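Local atomic coordinates of WipB (Legionella pneumophila, PDB entry 5NNY), a protein that acts as a translocated effector Ser/Thr phosphatase, here its phosphatase domain, that targets the host lysosomal nutrient-sensing machinery. Residues 214-219 with 288-293; 218-223 with 279-284; 224-229 with 241-246. All coordinates share one frame; numbering follows the deposited sequence.

Overall arrangement
All three contacts lie within the helical connection that runs from strand 203-208 to its parallel neighbour, strand 301-306, in the phosphoesterase fold of the phosphatase domain. Helix 214-224 carries contacts 1 and 2, and contact 3 begins at its C-terminal end. Contacts 1 and 2 share Arg-218 and Gly-219, and their centres lie about 8 Å apart: the first packs the loop after helix 280-286 on helix 214-224, the second that helix itself. Contact 3 involves the turn leaving helix 214-224 and the next helix, 233-253; its centre is about 11 Å from that of contact 2 and about 15 Å from that of contact 1. Tyr-228 and Ile-243 of contact 3 pack against helix 214-224, close to Arg-218, Ile-217 and Ala-221.

Contact 1. Residues 214-219 with 288-293; sequences LNHIRG and REYGDL
The imidazole of His-216 lies against the CB of Tyr-290, which sits over one ring face in a CH-pi contact, 3.9 Å from the His-216 ring centroid. The two side chains slide past each other in opposite directions, and their rings meet obliquely, with planes 36° apart. His-216 is also gripped in its own plane: NE2 donates to Arg-288 O at 2.9 Å, nearly along the C=O axis. Its ND1 pairs with the backbone N of Gly-213, so both ring nitrogens are engaged and the rotation of the imidazole is fixed, consistent with a neutral ring protonated on NE2.

Beside it, Asn-215 holds CG in the crowded position between backbone N and carbonyl carbon (chi1 47°), which turns the amide onto the loop. ND2, standing above the carbonyl plane of Tyr-290, donates an almost straight bond to Tyr-290 O at 2.8 Å. A second bond from ND2 goes to a water, 2.7 Å away, that also accepts from Tyr-290 N and donates to Gly-291 O. The other end of the amide, OD1, binds Ile-294 N.

The Tyr-290 ring, with CG anti to the backbone N (chi1 -177°), presents its edge to Asn-215 O, 3.5 Å from CD2. The absence of a CB on Gly-219 leaves room for the ring edge at CE2, with OH 3.5 Å from Gly-219 CA.

The loop 288-293 thus lies along the start of helix 214-224, while helix 280-286 packs on the same two rings through Ala-283 and, for His-216, Thr-284; Leu-214 and Ile-217 touch Leu-236 and Ile-243 of helix 233-253.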
ATOM      1  N   LEU A 214      -0.492 -13.248 -17.358  1.00 21.40           N
ATOM      2  CA  LEU A 214      -1.886 -13.240 -17.798  1.00 22.89           C
ATOM      3  C   LEU A 214      -2.724 -14.298 -17.088  1.00 21.38           C
ATOM      4  O   LEU A 214      -3.943 -14.134 -16.959  1.00 20.93           O
ATOM      5  CB  LEU A 214      -1.959 -13.449 -19.316  1.00 19.87           C
ATOM      6  CG  LEU A 214      -1.302 -12.392 -20.197  1.00 21.34           C
ATOM      7  CD1 LEU A 214      -1.310 -12.841 -21.673  1.00 19.16           C
ATOM      8  CD2 LEU A 214      -2.017 -11.062 -20.054  1.00 25.90           C
ATOM      9  N   ASN A 215      -2.103 -15.393 -16.636  1.00 18.53           N
ATOM     10  CA  ASN A 215      -2.863 -16.434 -15.956  1.00 23.88           C
ATOM     11  C   ASN A 215      -3.454 -15.909 -14.649  1.00 20.53           C
ATOM     12  O   ASN A 215      -4.572 -16.277 -14.281  1.00 20.10           O
ATOM     13  CB  ASN A 215      -1.980 -17.657 -15.696  1.00 21.50           C
ATOM     14  CG  ASN A 215      -0.624 -17.293 -15.116  1.00 20.97           C
ATOM     15  OD1 ASN A 215       0.092 -16.449 -15.658  1.00 21.18           O
ATOM     16  ND2 ASN A 215      -0.263 -17.928 -13.989  1.00 21.79           N
ATOM     17  N   HIS A 216      -2.713 -15.055 -13.937  1.00 17.34           N
ATOM     18  CA  HIS A 216      -3.248 -14.457 -12.710  1.00 15.66           C
ATOM     19  C   HIS A 216      -4.441 -13.560 -13.010  1.00 15.79           C
ATOM     20  O   HIS A 216      -5.431 -13.553 -12.270  1.00 18.42           O
ATOM     21  CB  HIS A 216      -2.169 -13.643 -11.985  1.00 15.95           C
ATOM     22  CG  HIS A 216      -1.072 -14.466 -11.398  1.00 18.69           C
ATOM     23  ND1 HIS A 216       0.044 -14.845 -12.113  1.00 20.49           N
ATOM     24  CD2 HIS A 216      -0.922 -14.993 -10.158  1.00 22.74           C
ATOM     25  CE1 HIS A 216       0.838 -15.563 -11.338  1.00 25.55           C
ATOM     26  NE2 HIS A 216       0.276 -15.665 -10.145  1.00 21.61           N
ATOM     27  N   ILE A 217      -4.348 -12.761 -14.072  1.00 14.78           N
ATOM     28  CA  ILE A 217      -5.441 -11.855 -14.417  1.00 14.77           C
ATOM     29  C   ILE A 217      -6.683 -12.651 -14.793  1.00 16.70           C
ATOM     30  O   ILE A 217      -7.806 -12.307 -14.405  1.00 21.36           O
ATOM     31  CB  ILE A 217      -4.987 -10.900 -15.543  1.00 15.97           C
ATOM     32  CG1 ILE A 217      -3.737 -10.160 -15.094  1.00 19.18           C
ATOM     33  CG2 ILE A 217      -6.104  -9.929 -15.942  1.00 16.91           C
ATOM     34  CD1 ILE A 217      -3.092  -9.324 -16.192  1.00 20.98           C
ATOM     35  N   ARG A 218      -6.497 -13.755 -15.513  1.00 20.47           N
ATOM     36  CA  ARG A 218      -7.626 -14.626 -15.824  1.00 20.44           C
ATOM     37  C   ARG A 218      -8.230 -15.212 -14.555  1.00 22.54           C
ATOM     38  O   ARG A 218      -9.456 -15.303 -14.424  1.00 22.73           O
ATOM     39  CB  ARG A 218      -7.174 -15.735 -16.784  1.00 25.35           C
ATOM     40  CG  ARG A 218      -8.292 -16.673 -17.236  1.00 35.02           C
ATOM     41  CD  ARG A 218      -7.746 -17.852 -18.042  1.00 36.87           C
ATOM     42  NE  ARG A 218      -7.176 -17.414 -19.313  1.00 36.41           N
ATOM     43  CZ  ARG A 218      -7.877 -17.311 -20.438  1.00 43.85           C
ATOM     44  NH1 ARG A 218      -9.167 -17.625 -20.439  1.00 45.35           N
ATOM     45  NH2 ARG A 218      -7.295 -16.897 -21.555  1.00 44.33           N
ATOM     46  N   GLY A 219      -7.384 -15.623 -13.610  1.00 22.46           N
ATOM     47  CA  GLY A 219      -7.899 -16.134 -12.352  1.00 19.70           C
ATOM     48  C   GLY A 219      -8.654 -15.080 -11.562  1.00 21.21           C
ATOM     49  O   GLY A 219      -9.668 -15.379 -10.928  1.00 22.58           O
ATOM     50  N   ARG A 288       3.139 -15.841  -6.601  1.00 18.84           N
ATOM     51  CA  ARG A 288       3.354 -17.286  -6.611  1.00 23.15           C
ATOM     52  C   ARG A 288       2.661 -17.949  -7.793  1.00 21.63           C
ATOM     53  O   ARG A 288       1.766 -17.378  -8.417  1.00 20.77           O
ATOM     54  CB  ARG A 288       2.840 -17.930  -5.317  1.00 24.02           C
ATOM     55  CG  ARG A 288       3.398 -17.312  -4.055  1.00 20.95           C
ATOM     56  CD  ARG A 288       4.925 -17.322  -4.087  1.00 19.41           C
ATOM     57  NE  ARG A 288       5.462 -16.837  -2.819  1.00 20.63           N
ATOM     58  CZ  ARG A 288       6.688 -16.360  -2.655  1.00 19.70           C
ATOM     59  NH1 ARG A 288       7.519 -16.302  -3.685  1.00 22.21           N
ATOM     60  NH2 ARG A 288       7.083 -15.939  -1.459  1.00 21.90           N
ATOM     61  N   GLU A 289       3.044 -19.200  -8.046  1.00 20.44           N
ATOM     62  CA  GLU A 289       2.540 -19.926  -9.201  1.00 20.02           C
ATOM     63  C   GLU A 289       1.028 -20.078  -9.155  1.00 24.10           C
ATOM     64  O   GLU A 289       0.458 -20.509  -8.152  1.00 25.23           O
ATOM     65  CB  GLU A 289       3.200 -21.308  -9.298  1.00 22.67           C
ATOM     66  CG  GLU A 289       2.686 -22.134 -10.488  1.00 33.08           C
ATOM     67  CD  GLU A 289       3.649 -23.247 -10.934  1.00 47.08           C
ATOM     68  OE1 GLU A 289       3.526 -23.705 -12.089  1.00 55.74           O
ATOM     69  OE2 GLU A 289       4.529 -23.658 -10.149  1.00 48.95           O
ATOM     70  N   TYR A 290       0.375 -19.732 -10.263  1.00 23.42           N
ATOM     71  CA  TYR A 290      -1.064 -19.900 -10.416  1.00 19.46           C
ATOM     72  C   TYR A 290      -1.282 -20.598 -11.762  1.00 25.30           C
ATOM     73  O   TYR A 290      -1.660 -19.983 -12.759  1.00 25.98           O
ATOM     74  CB  TYR A 290      -1.809 -18.544 -10.319  1.00 18.64           C
ATOM     75  CG  TYR A 290      -3.306 -18.694 -10.403  1.00 21.10           C
ATOM     76  CD1 TYR A 290      -4.029 -19.163  -9.317  1.00 30.92           C
ATOM     77  CD2 TYR A 290      -3.993 -18.420 -11.580  1.00 22.87           C
ATOM     78  CE1 TYR A 290      -5.387 -19.337  -9.392  1.00 34.63           C
ATOM     79  CE2 TYR A 290      -5.352 -18.592 -11.661  1.00 20.12           C
ATOM     80  CZ  TYR A 290      -6.043 -19.042 -10.564  1.00 32.74           C
ATOM     81  OH  TYR A 290      -7.401 -19.205 -10.645  1.00 37.91           O
ATOM     82  N   GLY A 291      -1.017 -21.905 -11.791  1.00 24.47           N
ATOM     83  CA  GLY A 291      -0.928 -22.572 -13.070  1.00 27.78           C
ATOM     84  C   GLY A 291       0.286 -22.100 -13.848  1.00 27.93           C
ATOM     85  O   GLY A 291       1.196 -21.450 -13.321  1.00 29.93           O
ATOM     86  N   ASP A 292       0.297 -22.447 -15.138  1.00 29.90           N
ATOM     87  CA  ASP A 292       1.421 -22.094 -15.994  1.00 31.45           C
ATOM     88  C   ASP A 292       1.520 -20.579 -16.164  1.00 22.76           C
ATOM     89  O   ASP A 292       0.540 -19.912 -16.509  1.00 30.48           O
ATOM     90  CB  ASP A 292       1.284 -22.770 -17.359  1.00 29.48           C
ATOM     91  CG  ASP A 292       1.526 -24.268 -17.303  1.00 41.71           C
ATOM     92  OD1 ASP A 292       2.225 -24.737 -16.385  1.00 42.22           O
ATOM     93  OD2 ASP A 292       1.009 -24.977 -18.196  1.00 46.77           O
ATOM     94  N   LEU A 293       2.709 -20.038 -15.935  1.00 23.44           N
ATOM     95  CA  LEU A 293       2.932 -18.604 -16.061  1.00 20.08           C
ATOM     96  C   LEU A 293       2.869 -18.217 -17.531  1.00 26.91           C
ATOM     97  O   LEU A 293       3.631 -18.752 -18.340  1.00 27.33           O
ATOM     98  CB  LEU A 293       4.284 -18.218 -15.464  1.00 21.91           C
ATOM     99  CG  LEU A 293       4.663 -16.734 -15.445  1.00 22.69           C
ATOM    100  CD1 LEU A 293       3.667 -15.959 -14.559  1.00 23.48           C
ATOM    101  CD2 LEU A 293       6.082 -16.539 -14.927  1.00 26.39           C
TER
HETATM  102  O   HOH W   1       1.881 -18.825 -12.600  1.00 20.50           O

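Contact 2. Residues 218-223 with 279-284; sequences RGLARK and EVVAAT
No aromatic ring or planar side chain meets across this contact; the flat group in play is the peptide joining Gly-219 to Leu-220, and both methyls of Val-280 lie over the same face of it. CG2 sits 3.7 Å from Leu-220 N, and CG1 is 3.6 Å from Gly-219 O. With CG1 in the crowded position (chi1 69°), Val-280 lays both on the backbone where Gly-219 has no CB to block them, and Gly-219 CA and Val-280 CA lie 6.0 Å apart. Lys-223 slides past Val-280 in the opposite direction, its CB 3.6 Å from CG1; the chain then bends at chi2 (90°) so that NZ reaches Asp-278 O. Leu-220 crosses Val-281 at about a right angle, CD2 to CG2 at 4.0 Å. It also meets Thr-284 tip to tip, CD1 to OG1. That hydroxyl is satisfied within its own helix, donating to Val-280 O at 2.9 Å, an oxygen that also accepts from Thr-284 N. The segments 218-223 and 280-284 run roughly antiparallel (146°), their axes 9.6 Å apart at closest approach. Helix 214-224 lies between helix 280-286 and helix 233-253 (Leu-220 and Ala-221 touch Ile-243), with helix 262-270 beyond helix 280-286, touched by Ala-282.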
ATOM      1  N   ARG A 218      -6.497 -13.755 -15.513  1.00 20.47           N
ATOM      2  CA  ARG A 218      -7.626 -14.626 -15.824  1.00 20.44           C
ATOM      3  C   ARG A 218      -8.230 -15.212 -14.555  1.00 22.54           C
ATOM      4  O   ARG A 218      -9.456 -15.303 -14.424  1.00 22.73           O
ATOM      5  CB  ARG A 218      -7.174 -15.735 -16.784  1.00 25.35           C
ATOM      6  CG  ARG A 218      -8.292 -16.673 -17.236  1.00 35.02           C
ATOM      7  CD  ARG A 218      -7.746 -17.852 -18.042  1.00 36.87           C
ATOM      8  NE  ARG A 218      -7.176 -17.414 -19.313  1.00 36.41           N
ATOM      9  CZ  ARG A 218      -7.877 -17.311 -20.438  1.00 43.85           C
ATOM     10  NH1 ARG A 218      -9.167 -17.625 -20.439  1.00 45.35           N
ATOM     11  NH2 ARG A 218      -7.295 -16.897 -21.555  1.00 44.33           N
ATOM     12  N   GLY A 219      -7.384 -15.623 -13.610  1.00 22.46           N
ATOM     13  CA  GLY A 219      -7.899 -16.134 -12.352  1.00 19.70           C
ATOM     14  C   GLY A 219      -8.654 -15.080 -11.562  1.00 21.21           C
ATOM     15  O   GLY A 219      -9.668 -15.379 -10.928  1.00 22.58           O
ATOM     16  N   LEU A 220      -8.163 -13.837 -11.587  1.00 19.51           N
ATOM     17  CA  LEU A 220      -8.832 -12.752 -10.877  1.00 19.04           C
ATOM     18  C   LEU A 220     -10.195 -12.460 -11.491  1.00 23.36           C
ATOM     19  O   LEU A 220     -11.184 -12.278 -10.778  1.00 21.78           O
ATOM     20  CB  LEU A 220      -7.956 -11.490 -10.880  1.00 17.09           C
ATOM     21  CG  LEU A 220      -6.663 -11.548 -10.046  1.00 17.65           C
ATOM     22  CD1 LEU A 220      -5.671 -10.471 -10.433  1.00 16.62           C
ATOM     23  CD2 LEU A 220      -7.008 -11.412  -8.547  1.00 18.92           C
ATOM     24  N   ALA A 221     -10.268 -12.402 -12.819  1.00 24.91           N
ATOM     25  CA  ALA A 221     -11.567 -12.196 -13.452  1.00 23.15           C
ATOM     26  C   ALA A 221     -12.557 -13.279 -13.029  1.00 25.47           C
ATOM     27  O   ALA A 221     -13.721 -12.985 -12.730  1.00 27.21           O
ATOM     28  CB  ALA A 221     -11.414 -12.163 -14.969  1.00 23.55           C
ATOM     29  N   ARG A 222     -12.101 -14.534 -12.970  1.00 22.60           N
ATOM     30  CA  ARG A 222     -12.954 -15.625 -12.505  1.00 24.38           C
ATOM     31  C   ARG A 222     -13.358 -15.441 -11.044  1.00 28.18           C
ATOM     32  O   ARG A 222     -14.527 -15.617 -10.688  1.00 27.32           O
ATOM     33  CB  ARG A 222     -12.241 -16.966 -12.695  1.00 29.69           C
ATOM     34  CG  ARG A 222     -13.023 -18.143 -12.134  1.00 36.18           C
ATOM     35  CD  ARG A 222     -12.364 -19.488 -12.419  1.00 43.40           C
ATOM     36  NE  ARG A 222     -12.765 -20.043 -13.707  1.00 54.38           N
ATOM     37  CZ  ARG A 222     -11.919 -20.358 -14.679  1.00 58.62           C
ATOM     38  NH1 ARG A 222     -12.377 -20.861 -15.817  1.00 57.90           N
ATOM     39  NH2 ARG A 222     -10.614 -20.180 -14.506  1.00 60.01           N
ATOM     40  N   LYS A 223     -12.398 -15.092 -10.183  1.00 24.32           N
ATOM     41  CA  LYS A 223     -12.689 -14.901  -8.760  1.00 25.79           C
ATOM     42  C   LYS A 223     -13.744 -13.822  -8.541  1.00 29.44           C
ATOM     43  O   LYS A 223     -14.641 -13.986  -7.706  1.00 31.52           O
ATOM     44  CB  LYS A 223     -11.400 -14.554  -8.016  1.00 29.59           C
ATOM     45  CG  LYS A 223     -11.579 -14.134  -6.557  1.00 29.38           C
ATOM     46  CD  LYS A 223     -11.522 -15.320  -5.643  1.00 36.40           C
ATOM     47  CE  LYS A 223     -11.273 -14.916  -4.195  1.00 32.07           C
ATOM     48  NZ  LYS A 223     -11.285 -16.132  -3.334  1.00 29.05           N
ATOM     49  N   GLU A 279      -7.471 -19.083  -4.347  1.00 19.17           N
ATOM     50  CA  GLU A 279      -6.223 -18.545  -3.824  1.00 20.94           C
ATOM     51  C   GLU A 279      -5.630 -17.459  -4.714  1.00 18.17           C
ATOM     52  O   GLU A 279      -4.502 -17.015  -4.460  1.00 18.39           O
ATOM     53  CB  GLU A 279      -5.199 -19.675  -3.659  1.00 25.45           C
ATOM     54  CG  GLU A 279      -5.699 -20.845  -2.816  1.00 18.19           C
ATOM     55  CD  GLU A 279      -4.686 -21.993  -2.697  1.00 26.93           C
ATOM     56  OE1 GLU A 279      -4.399 -22.413  -1.556  1.00 41.31           O
ATOM     57  OE2 GLU A 279      -4.177 -22.467  -3.737  1.00 26.74           O
ATOM     58  N   VAL A 280      -6.350 -17.030  -5.749  1.00 20.33           N
ATOM     59  CA  VAL A 280      -5.720 -16.223  -6.801  1.00 20.50           C
ATOM     60  C   VAL A 280      -5.323 -14.839  -6.278  1.00 17.88           C
ATOM     61  O   VAL A 280      -4.321 -14.261  -6.712  1.00 18.29           O
ATOM     62  CB  VAL A 280      -6.633 -16.130  -8.038  1.00 23.46           C
ATOM     63  CG1 VAL A 280      -7.877 -15.283  -7.764  1.00 24.71           C
ATOM     64  CG2 VAL A 280      -5.843 -15.578  -9.228  1.00 18.56           C
ATOM     65  N   VAL A 281      -6.064 -14.299  -5.304  1.00 20.31           N
ATOM     66  CA  VAL A 281      -5.636 -13.026  -4.722  1.00 16.39           C
ATOM     67  C   VAL A 281      -4.343 -13.225  -3.935  1.00 22.71           C
ATOM     68  O   VAL A 281      -3.388 -12.460  -4.077  1.00 19.73           O
ATOM     69  CB  VAL A 281      -6.753 -12.410  -3.850  1.00 16.35           C
ATOM     70  CG1 VAL A 281      -6.248 -11.159  -3.128  1.00 22.25           C
ATOM     71  CG2 VAL A 281      -7.959 -12.025  -4.701  1.00 21.69           C
ATOM     72  N   ALA A 282      -4.274 -14.283  -3.120  1.00 22.63           N
ATOM     73  CA  ALA A 282      -3.017 -14.584  -2.438  1.00 16.93           C
ATOM     74  C   ALA A 282      -1.892 -14.812  -3.448  1.00 22.20           C
ATOM     75  O   ALA A 282      -0.784 -14.282  -3.293  1.00 21.96           O
ATOM     76  CB  ALA A 282      -3.191 -15.804  -1.523  1.00 14.02           C
ATOM     77  N   ALA A 283      -2.168 -15.577  -4.503  1.00 20.41           N
ATOM     78  CA  ALA A 283      -1.154 -15.840  -5.527  1.00 20.77           C
ATOM     79  C   ALA A 283      -0.674 -14.542  -6.178  1.00 17.86           C
ATOM     80  O   ALA A 283       0.516 -14.371  -6.447  1.00 19.82           O
ATOM     81  CB  ALA A 283      -1.730 -16.794  -6.570  1.00 20.46           C
ATOM     82  N   THR A 284      -1.576 -13.584  -6.366  1.00 23.31           N
ATOM     83  CA  THR A 284      -1.187 -12.326  -7.008  1.00 20.92           C
ATOM     84  C   THR A 284      -0.334 -11.459  -6.079  1.00 17.74           C
ATOM     85  O   THR A 284       0.720 -10.953  -6.478  1.00 24.06           O
ATOM     86  CB  THR A 284      -2.441 -11.574  -7.473  1.00 21.56           C
ATOM     87  OG1 THR A 284      -3.111 -12.344  -8.472  1.00 19.37           O
ATOM     88  CG2 THR A 284      -2.078 -10.212  -8.070  1.00 21.31           C
TER

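Contact 3. Residues 224-229 with 241-246; sequences FKVPYS and DAINKK
Phe-224 and Lys-246 run past each other in opposite directions, Lys-246 CB meeting the ring obliquely, 3.6 Å from Phe-224 CD1. Against Ile-243 the phenyl group crosses at about a right angle, CD2 touching the CG2 branch at 4.0 Å, and Ile-243 O lies over one ring face. Phe-224 directs its CB toward helix 233-253, with CG anti to its own carbonyl carbon.

Val-226 makes the second half of the interface. It too crosses Ile-243 at about a right angle, its CG2 meeting CG1, the other branch of the isoleucine, at 4.0 Å; Ile-243 thus spreads its two branches between the phenylalanine and the valine. Val-226 CB rests on Ala-242 CB, also at 4.0 Å, while CG1 faces Lys-246 tip to tip. The lysine chain bends at chi2 (-63°) and again at chi4 (-56°), so it curls over the turn instead of extending: CG passes 3.6 Å from Phe-224 O, and NZ folds back to 3.3 Å from Val-226 CG1, a close van der Waals approach of the amine to a methyl. The contact is carried mainly by apolar packing, with no hydrogen bond across.

Between the two hydrophobic residues, Lys-225 takes positive phi (64°) in a Schellman motif that ends helix 214-224 and reverses the chain, bringing Val-226 alongside Ala-221 of that helix. Phe-224 continues onto Phe-247 and Lys-250 of helix 233-253 and onto Ile-192, so the C-terminal end of helix 214-224 packs against helix 233-253 and strand 190-198 of the mixed sheet.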
ATOM      1  N   PHE A 224     -13.666 -12.722  -9.288  1.00 28.98           N
ATOM      2  CA  PHE A 224     -14.595 -11.605  -9.149  1.00 31.25           C
ATOM      3  C   PHE A 224     -15.802 -11.697 -10.076  1.00 32.38           C
ATOM      4  O   PHE A 224     -16.641 -10.787 -10.064  1.00 30.94           O
ATOM      5  CB  PHE A 224     -13.858 -10.293  -9.375  1.00 27.03           C
ATOM      6  CG  PHE A 224     -12.935  -9.946  -8.255  1.00 21.47           C
ATOM      7  CD1 PHE A 224     -13.448  -9.534  -7.034  1.00 20.20           C
ATOM      8  CD2 PHE A 224     -11.564 -10.060  -8.403  1.00 22.68           C
ATOM      9  CE1 PHE A 224     -12.603  -9.222  -5.977  1.00 26.38           C
ATOM     10  CE2 PHE A 224     -10.707  -9.761  -7.352  1.00 24.45           C
ATOM     11  CZ  PHE A 224     -11.232  -9.332  -6.137  1.00 25.72           C
ATOM     12  N   LYS A 225     -15.909 -12.777 -10.858  1.00 23.60           N
ATOM     13  CA  LYS A 225     -17.094 -13.072 -11.672  1.00 33.84           C
ATOM     14  C   LYS A 225     -17.317 -12.001 -12.740  1.00 36.24           C
ATOM     15  O   LYS A 225     -18.419 -11.476 -12.907  1.00 32.41           O
ATOM     16  CB  LYS A 225     -18.344 -13.246 -10.792  1.00 37.86           C
ATOM     17  CG  LYS A 225     -18.226 -14.378  -9.769  1.00 47.24           C
ATOM     18  CD  LYS A 225     -19.470 -14.506  -8.881  1.00 48.18           C
ATOM     19  CE  LYS A 225     -20.655 -15.092  -9.643  1.00 50.17           C
ATOM     20  NZ  LYS A 225     -21.841 -15.273  -8.761  1.00 51.75           N
ATOM     21  N   VAL A 226     -16.255 -11.670 -13.460  1.00 29.64           N
ATOM     22  CA  VAL A 226     -16.330 -10.722 -14.564  1.00 26.36           C
ATOM     23  C   VAL A 226     -15.740 -11.409 -15.789  1.00 29.54           C
ATOM     24  O   VAL A 226     -14.913 -12.326 -15.663  1.00 24.53           O
ATOM     25  CB  VAL A 226     -15.600  -9.397 -14.240  1.00 32.35           C
ATOM     26  CG1 VAL A 226     -16.323  -8.647 -13.136  1.00 32.79           C
ATOM     27  CG2 VAL A 226     -14.147  -9.662 -13.862  1.00 30.01           C
ATOM     28  N   PRO A 227     -16.153 -10.994 -16.986  1.00 35.19           N
ATOM     29  CA  PRO A 227     -15.607 -11.613 -18.199  1.00 41.88           C
ATOM     30  C   PRO A 227     -14.135 -11.289 -18.377  1.00 34.33           C
ATOM     31  O   PRO A 227     -13.706 -10.148 -18.200  1.00 37.35           O
ATOM     32  CB  PRO A 227     -16.449 -11.000 -19.325  1.00 37.31           C
ATOM     33  CG  PRO A 227     -17.651 -10.448 -18.658  1.00 33.43           C
ATOM     34  CD  PRO A 227     -17.204 -10.016 -17.298  1.00 38.36           C
ATOM     35  N   TYR A 228     -13.357 -12.315 -18.714  1.00 29.66           N
ATOM     36  CA  TYR A 228     -11.956 -12.153 -19.075  1.00 24.17           C
ATOM     37  C   TYR A 228     -11.857 -12.071 -20.593  1.00 28.60           C
ATOM     38  O   TYR A 228     -12.326 -12.971 -21.297  1.00 30.68           O
ATOM     39  CB  TYR A 228     -11.094 -13.307 -18.560  1.00 28.49           C
ATOM     40  CG  TYR A 228      -9.647 -13.199 -19.011  1.00 26.49           C
ATOM     41  CD1 TYR A 228      -8.752 -12.370 -18.335  1.00 25.64           C
ATOM     42  CD2 TYR A 228      -9.179 -13.908 -20.128  1.00 22.84           C
ATOM     43  CE1 TYR A 228      -7.434 -12.259 -18.739  1.00 24.85           C
ATOM     44  CE2 TYR A 228      -7.855 -13.807 -20.535  1.00 23.04           C
ATOM     45  CZ  TYR A 228      -6.991 -12.969 -19.843  1.00 30.32           C
ATOM     46  OH  TYR A 228      -5.672 -12.845 -20.249  1.00 26.76           O
ATOM     47  N   SER A 229     -11.240 -11.005 -21.095  1.00 22.69           N
ATOM     48  CA  SER A 229     -10.988 -10.870 -22.526  1.00 25.02           C
ATOM     49  C   SER A 229      -9.562 -10.397 -22.739  1.00 26.57           C
ATOM     50  O   SER A 229      -9.126  -9.431 -22.106  1.00 25.87           O
ATOM     51  CB  SER A 229     -11.973  -9.902 -23.196  1.00 37.89           C
ATOM     52  OG  SER A 229     -11.608  -9.654 -24.553  1.00 41.76           O
ATOM     53  N   ASP A 241     -10.019  -3.148 -15.544  1.00 20.01           N
ATOM     54  CA  ASP A 241     -11.013  -2.220 -15.003  1.00 24.83           C
ATOM     55  C   ASP A 241     -12.145  -2.959 -14.294  1.00 23.09           C
ATOM     56  O   ASP A 241     -12.575  -2.560 -13.203  1.00 26.66           O
ATOM     57  CB  ASP A 241     -11.591  -1.364 -16.140  1.00 22.18           C
ATOM     58  CG  ASP A 241     -10.619  -0.327 -16.663  1.00 25.03           C
ATOM     59  OD1 ASP A 241      -9.575  -0.082 -16.020  1.00 24.54           O
ATOM     60  OD2 ASP A 241     -10.897   0.252 -17.738  1.00 29.55           O
ATOM     61  N   ALA A 242     -12.657  -4.026 -14.913  1.00 25.12           N
ATOM     62  CA  ALA A 242     -13.745  -4.787 -14.310  1.00 24.07           C
ATOM     63  C   ALA A 242     -13.293  -5.472 -13.027  1.00 25.13           C
ATOM     64  O   ALA A 242     -14.029  -5.497 -12.030  1.00 24.86           O
ATOM     65  CB  ALA A 242     -14.282  -5.818 -15.306  1.00 24.91           C
ATOM     66  N   ILE A 243     -12.087  -6.040 -13.038  1.00 25.12           N
ATOM     67  CA  ILE A 243     -11.544  -6.651 -11.831  1.00 22.55           C
ATOM     68  C   ILE A 243     -11.428  -5.616 -10.718  1.00 23.09           C
ATOM     69  O   ILE A 243     -11.828  -5.868  -9.581  1.00 18.90           O
ATOM     70  CB  ILE A 243     -10.196  -7.322 -12.130  1.00 19.34           C
ATOM     71  CG1 ILE A 243     -10.427  -8.567 -12.980  1.00 21.08           C
ATOM     72  CG2 ILE A 243      -9.480  -7.713 -10.828  1.00 22.70           C
ATOM     73  CD1 ILE A 243      -9.212  -8.994 -13.791  1.00 22.91           C
ATOM     74  N   ASN A 244     -10.898  -4.428 -11.032  1.00 18.11           N
ATOM     75  CA  ASN A 244     -10.705  -3.433  -9.987  1.00 22.25           C
ATOM     76  C   ASN A 244     -12.033  -2.862  -9.510  1.00 22.31           C
ATOM     77  O   ASN A 244     -12.141  -2.460  -8.346  1.00 23.19           O
ATOM     78  CB  ASN A 244      -9.769  -2.319 -10.469  1.00 16.99           C
ATOM     79  CG  ASN A 244      -8.305  -2.740 -10.454  1.00 20.24           C
ATOM     80  OD1 ASN A 244      -7.854  -3.450  -9.549  1.00 25.97           O
ATOM     81  ND2 ASN A 244      -7.559  -2.312 -11.461  1.00 18.52           N
ATOM     82  N   LYS A 245     -13.053  -2.828 -10.376  1.00 27.04           N
ATOM     83  CA  LYS A 245     -14.359  -2.337  -9.938  1.00 25.16           C
ATOM     84  C   LYS A 245     -14.974  -3.274  -8.916  1.00 30.27           C
ATOM     85  O   LYS A 245     -15.519  -2.825  -7.904  1.00 23.90           O
ATOM     86  CB  LYS A 245     -15.318  -2.182 -11.115  1.00 27.55           C
ATOM     87  CG  LYS A 245     -16.704  -1.663 -10.718  1.00 25.39           C
ATOM     88  CD  LYS A 245     -17.660  -1.615 -11.913  1.00 29.41           C
ATOM     89  CE  LYS A 245     -18.948  -0.862 -11.596  1.00 41.57           C
ATOM     90  NZ  LYS A 245     -19.922  -0.876 -12.733  1.00 45.83           N
ATOM     91  N   LYS A 246     -14.918  -4.578  -9.180  1.00 17.21           N
ATOM     92  CA  LYS A 246     -15.375  -5.552  -8.197  1.00 16.02           C
ATOM     93  C   LYS A 246     -14.552  -5.466  -6.920  1.00 18.95           C
ATOM     94  O   LYS A 246     -15.097  -5.588  -5.814  1.00 21.02           O
ATOM     95  CB  LYS A 246     -15.309  -6.966  -8.787  1.00 19.83           C
ATOM     96  CG  LYS A 246     -16.309  -7.211  -9.920  1.00 22.87           C
ATOM     97  CD  LYS A 246     -17.730  -7.072  -9.383  1.00 32.08           C
ATOM     98  CE  LYS A 246     -18.774  -7.524 -10.378  1.00 36.85           C
ATOM     99  NZ  LYS A 246     -18.641  -6.808 -11.661  1.00 44.93           N
TER